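Local coordinates for Hit-like protein involved in cell-cycle regulation (Bartonella henselae, PDB 3LB5), which probably binds and hydrolyses purine nucleotide conjugates, as a histidine triad protein of the HINT type, and may act in cell-cycle regulation, at residues A25-I36 / L66-R74. Sequence-based numbering, arbitrary orientation.
Sequences AYDNNNIFAKLI and LVIPKKGSR
The short helix 31-36 crosses strand 66-69 at 76°, their axes 10.2 Å apart, while the start of the loop, 25-26, lies beside 72-74, with the CA atoms of Y26 and R74 5.7 Å apart. No direct hydrogen bond joins the segments; side-chain packing, ring-to-backbone contacts and a shared water do. I68 faces the helix and meets F32 and I36, with L35 more distant: its CG2 lies 3.8 Å from F32 CD2, and its CD1 sits 3.7 Å from I36 CG1. Further along the strand, L66 CD1 approaches F32 CZ to 3.6 Å, the two side chains crossing nearly at right angles. I36 CD1 also touches P69 O, a van der Waals contact. With CG anti to the backbone N (chi1 180°), the Y26 ring extends along 72-74: G72 C lies over one face, and S73 O meets the edge, 3.4 Å from CE1. The CG of R74 packs against the CA and CD1 of Y26. Beyond it, a water in the guanidinium plane accepts from R74 NE and donates to A25 O; NH1 of R74 forms a salt bridge with E114. N30 ties loop to helix: OD1 caps A33 N at 3.0 Å, while ND2 donates to D27 O and weakly to Y26 OH. H123 bonds to both Y26 OH, through ND1, and P69 O, through NE2, bridging the segments. With the side chain of F32 about 4 Å from a bound unidentified ligand, this N-terminal helix packed on the antiparallel sheet probably borders the nucleotide pocket of the HIT fold.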
loop_
_atom_site.group_PDB
_atom_site.type_symbol
_atom_site.label_atom_id
_atom_site.label_comp_id
_atom_site.label_asym_id
_atom_site.label_seq_id
_atom_site.Cartn_x
_atom_site.Cartn_y
_atom_site.Cartn_z
ATOM N N ALA B 25 -17.377 7.320 13.199
ATOM C CA ALA B 25 -18.134 7.725 12.023
ATOM C C ALA B 25 -17.214 8.395 11.019
ATOM O O ALA B 25 -16.289 9.130 11.387
ATOM C CB ALA B 25 -19.302 8.682 12.422
ATOM N N TYR B 26 -17.471 8.124 9.747
ATOM C CA TYR B 26 -16.802 8.834 8.668
ATOM C C TYR B 26 -17.179 10.326 8.754
ATOM O O TYR B 26 -18.313 10.678 9.115
ATOM C CB TYR B 26 -17.212 8.220 7.330
ATOM C CG TYR B 26 -16.585 8.874 6.113
ATOM C CD1 TYR B 26 -15.303 8.514 5.677
ATOM C CD2 TYR B 26 -17.272 9.859 5.414
ATOM C CE1 TYR B 26 -14.737 9.118 4.561
ATOM C CE2 TYR B 26 -16.741 10.434 4.281
ATOM C CZ TYR B 26 -15.476 10.081 3.866
ATOM O OH TYR B 26 -14.972 10.688 2.751
ATOM N N ASP B 27 -16.205 11.186 8.467
ATOM C CA ASP B 27 -16.356 12.626 8.561
ATOM C C ASP B 27 -16.560 13.162 7.161
ATOM O O ASP B 27 -15.618 13.267 6.378
ATOM C CB ASP B 27 -15.103 13.239 9.209
ATOM C CG ASP B 27 -15.094 14.763 9.205
ATOM O OD1 ASP B 27 -16.136 15.404 8.939
ATOM O OD2 ASP B 27 -13.996 15.325 9.493
ATOM N N ASN B 28 -17.800 13.484 6.829
ATOM C CA ASN B 28 -18.086 14.008 5.497
ATOM C C ASN B 28 -17.473 15.378 5.193
ATOM O O ASN B 28 -17.420 15.786 4.035
ATOM C CB ASN B 28 -19.591 13.989 5.249
ATOM C CG ASN B 28 -20.117 12.578 5.066
ATOM O OD1 ASN B 28 -19.834 11.950 4.075
ATOM N ND2 ASN B 28 -20.893 12.090 6.023
ATOM N N ASN B 29 -16.956 16.050 6.218
ATOM C CA ASN B 29 -16.264 17.316 6.028
ATOM C C ASN B 29 -14.740 17.210 5.881
ATOM O O ASN B 29 -14.075 18.245 5.769
ATOM C CB ASN B 29 -16.644 18.328 7.132
ATOM N N ASN B 30 -14.199 15.977 5.855
ATOM C CA ASN B 30 -12.762 15.759 5.673
ATOM C C ASN B 30 -12.313 16.286 4.323
ATOM O O ASN B 30 -13.091 16.307 3.379
ATOM C CB ASN B 30 -12.341 14.285 5.906
ATOM C CG ASN B 30 -12.522 13.406 4.677
ATOM O OD1 ASN B 30 -11.803 13.552 3.704
ATOM N ND2 ASN B 30 -13.456 12.453 4.744
ATOM N N ILE B 31 -11.068 16.753 4.243
ATOM C CA ILE B 31 -10.651 17.505 3.051
ATOM C C ILE B 31 -10.709 16.722 1.723
ATOM O O ILE B 31 -10.961 17.307 0.669
ATOM C CB ILE B 31 -9.282 18.228 3.250
ATOM C CG1 ILE B 31 -8.143 17.228 3.529
ATOM C CG2 ILE B 31 -9.392 19.286 4.356
ATOM C CD1 ILE B 31 -6.737 17.931 3.764
ATOM N N PHE B 32 -10.513 15.405 1.766
ATOM C CA PHE B 32 -10.660 14.596 0.555
ATOM C C PHE B 32 -12.120 14.396 0.129
ATOM O O PHE B 32 -12.393 14.388 -1.060
ATOM C CB PHE B 32 -9.954 13.232 0.658
ATOM C CG PHE B 32 -8.434 13.322 0.763
ATOM C CD1 PHE B 32 -7.747 14.531 0.533
ATOM C CD2 PHE B 32 -7.694 12.193 1.079
ATOM C CE1 PHE B 32 -6.355 14.610 0.668
ATOM C CE2 PHE B 32 -6.289 12.269 1.195
ATOM C CZ PHE B 32 -5.633 13.482 0.991
ATOM N N ALA B 33 -13.040 14.199 1.069
ATOM C CA ALA B 33 -14.476 14.211 0.725
ATOM C C ALA B 33 -14.880 15.558 0.080
ATOM O O ALA B 33 -15.683 15.607 -0.860
ATOM C CB ALA B 33 -15.307 13.984 1.964
ATOM N N LYS B 34 -14.326 16.641 0.613
ATOM C CA LYS B 34 -14.574 17.994 0.065
ATOM C C LYS B 34 -14.006 18.129 -1.353
ATOM O O LYS B 34 -14.657 18.693 -2.208
ATOM C CB LYS B 34 -14.018 19.085 0.992
ATOM C CG LYS B 34 -14.790 19.250 2.273
ATOM C CD LYS B 34 -14.341 20.529 3.027
ATOM C CE LYS B 34 -15.508 21.304 3.585
ATOM N NZ LYS B 34 -16.365 21.911 2.511
ATOM N N LEU B 35 -12.808 17.588 -1.599
ATOM C CA LEU B 35 -12.203 17.535 -2.949
ATOM C C LEU B 35 -13.124 16.787 -3.934
ATOM O O LEU B 35 -13.422 17.280 -5.029
ATOM C CB LEU B 35 -10.831 16.818 -2.861
ATOM C CG LEU B 35 -9.903 16.628 -4.081
ATOM C CD1 LEU B 35 -8.458 16.358 -3.608
ATOM C CD2 LEU B 35 -10.376 15.499 -5.002
ATOM N N ILE B 36 -13.573 15.599 -3.525
ATOM C CA ILE B 36 -14.470 14.767 -4.352
ATOM C C ILE B 36 -15.729 15.531 -4.745
ATOM O O ILE B 36 -16.147 15.458 -5.896
ATOM C CB ILE B 36 -14.838 13.458 -3.639
ATOM C CG1 ILE B 36 -13.572 12.592 -3.478
ATOM C CG2 ILE B 36 -16.011 12.706 -4.381
ATOM C CD1 ILE B 36 -13.673 11.529 -2.366
ATOM N N LEU B 66 -1.337 11.060 -4.811
ATOM C CA LEU B 66 -2.287 10.354 -3.969
ATOM C C LEU B 66 -3.379 9.735 -4.835
ATOM O O LEU B 66 -3.826 10.345 -5.814
ATOM C CB LEU B 66 -2.915 11.314 -2.954
ATOM C CG LEU B 66 -1.938 12.065 -2.059
ATOM C CD1 LEU B 66 -2.686 12.953 -1.068
ATOM C CD2 LEU B 66 -1.066 11.075 -1.334
ATOM N N VAL B 67 -3.821 8.538 -4.470
ATOM C CA VAL B 67 -4.962 7.916 -5.185
ATOM C C VAL B 67 -6.070 7.663 -4.162
ATOM O O VAL B 67 -5.812 7.058 -3.107
ATOM C CB VAL B 67 -4.568 6.583 -5.826
ATOM C CG1 VAL B 67 -5.816 5.803 -6.323
ATOM C CG2 VAL B 67 -3.607 6.819 -7.009
ATOM N N ILE B 68 -7.276 8.166 -4.456
ATOM C CA ILE B 68 -8.429 7.963 -3.550
ATOM C C ILE B 68 -9.621 7.352 -4.277
ATOM O O ILE B 68 -9.844 7.652 -5.460
ATOM C CB ILE B 68 -8.920 9.294 -2.845
ATOM C CG1 ILE B 68 -9.439 10.328 -3.858
ATOM C CG2 ILE B 68 -7.860 9.887 -1.902
ATOM C CD1 ILE B 68 -10.034 11.610 -3.147
ATOM N N PRO B 69 -10.437 6.550 -3.555
ATOM C CA PRO B 69 -11.751 6.212 -4.090
ATOM C C PRO B 69 -12.686 7.445 -4.041
ATOM O O PRO B 69 -12.550 8.312 -3.182
ATOM C CB PRO B 69 -12.238 5.128 -3.130
ATOM C CG PRO B 69 -11.596 5.532 -1.798
ATOM C CD PRO B 69 -10.263 6.080 -2.160
ATOM N N LYS B 70 -13.646 7.505 -4.947
ATOM C CA LYS B 70 -14.659 8.540 -4.881
ATOM C C LYS B 70 -15.695 8.104 -3.837
ATOM O O LYS B 70 -16.391 8.948 -3.238
ATOM C CB LYS B 70 -15.303 8.711 -6.256
ATOM C CG LYS B 70 -14.427 9.463 -7.250
ATOM C CD LYS B 70 -15.164 9.639 -8.572
ATOM C CE LYS B 70 -14.437 10.652 -9.465
ATOM N NZ LYS B 70 -15.037 10.784 -10.823
ATOM N N LYS B 71 -15.818 6.791 -3.641
ATOM C CA LYS B 71 -16.707 6.297 -2.602
ATOM C C LYS B 71 -16.019 6.373 -1.243
ATOM O O LYS B 71 -14.923 5.847 -1.078
ATOM C CB LYS B 71 -17.224 4.889 -2.901
ATOM C CG LYS B 71 -18.218 4.343 -1.837
ATOM C CD LYS B 71 -18.727 2.943 -2.215
ATOM C CE LYS B 71 -19.920 2.544 -1.367
ATOM N NZ LYS B 71 -19.524 2.337 0.074
ATOM N N GLY B 72 -16.688 7.024 -0.287
ATOM C CA GLY B 72 -16.121 7.307 1.028
ATOM C C GLY B 72 -15.909 6.103 1.946
ATOM O O GLY B 72 -16.785 5.259 2.099
ATOM N N SER B 73 -14.715 6.006 2.524
ATOM C CA SER B 73 -14.487 5.187 3.717
ATOM C C SER B 73 -13.363 5.869 4.471
ATOM O O SER B 73 -12.586 6.616 3.872
ATOM C CB SER B 73 -14.141 3.718 3.385
ATOM O OG SER B 73 -12.910 3.587 2.705
ATOM N N ARG B 74 -13.284 5.650 5.778
ATOM C CA ARG B 74 -12.218 6.273 6.578
ATOM C C ARG B 74 -10.832 5.799 6.139
ATOM O O ARG B 74 -9.873 6.573 6.147
ATOM C CB ARG B 74 -12.405 5.949 8.064
ATOM C CG ARG B 74 -13.666 6.613 8.673
ATOM C CD ARG B 74 -13.820 6.346 10.140
ATOM N NE ARG B 74 -12.764 6.924 10.960
ATOM C CZ ARG B 74 -11.710 6.267 11.445
ATOM N NH1 ARG B 74 -11.522 4.969 11.185
ATOM N NH2 ARG B 74 -10.832 6.923 12.211
HETATM O O HOH W 1 -13.396 9.790 10.760
#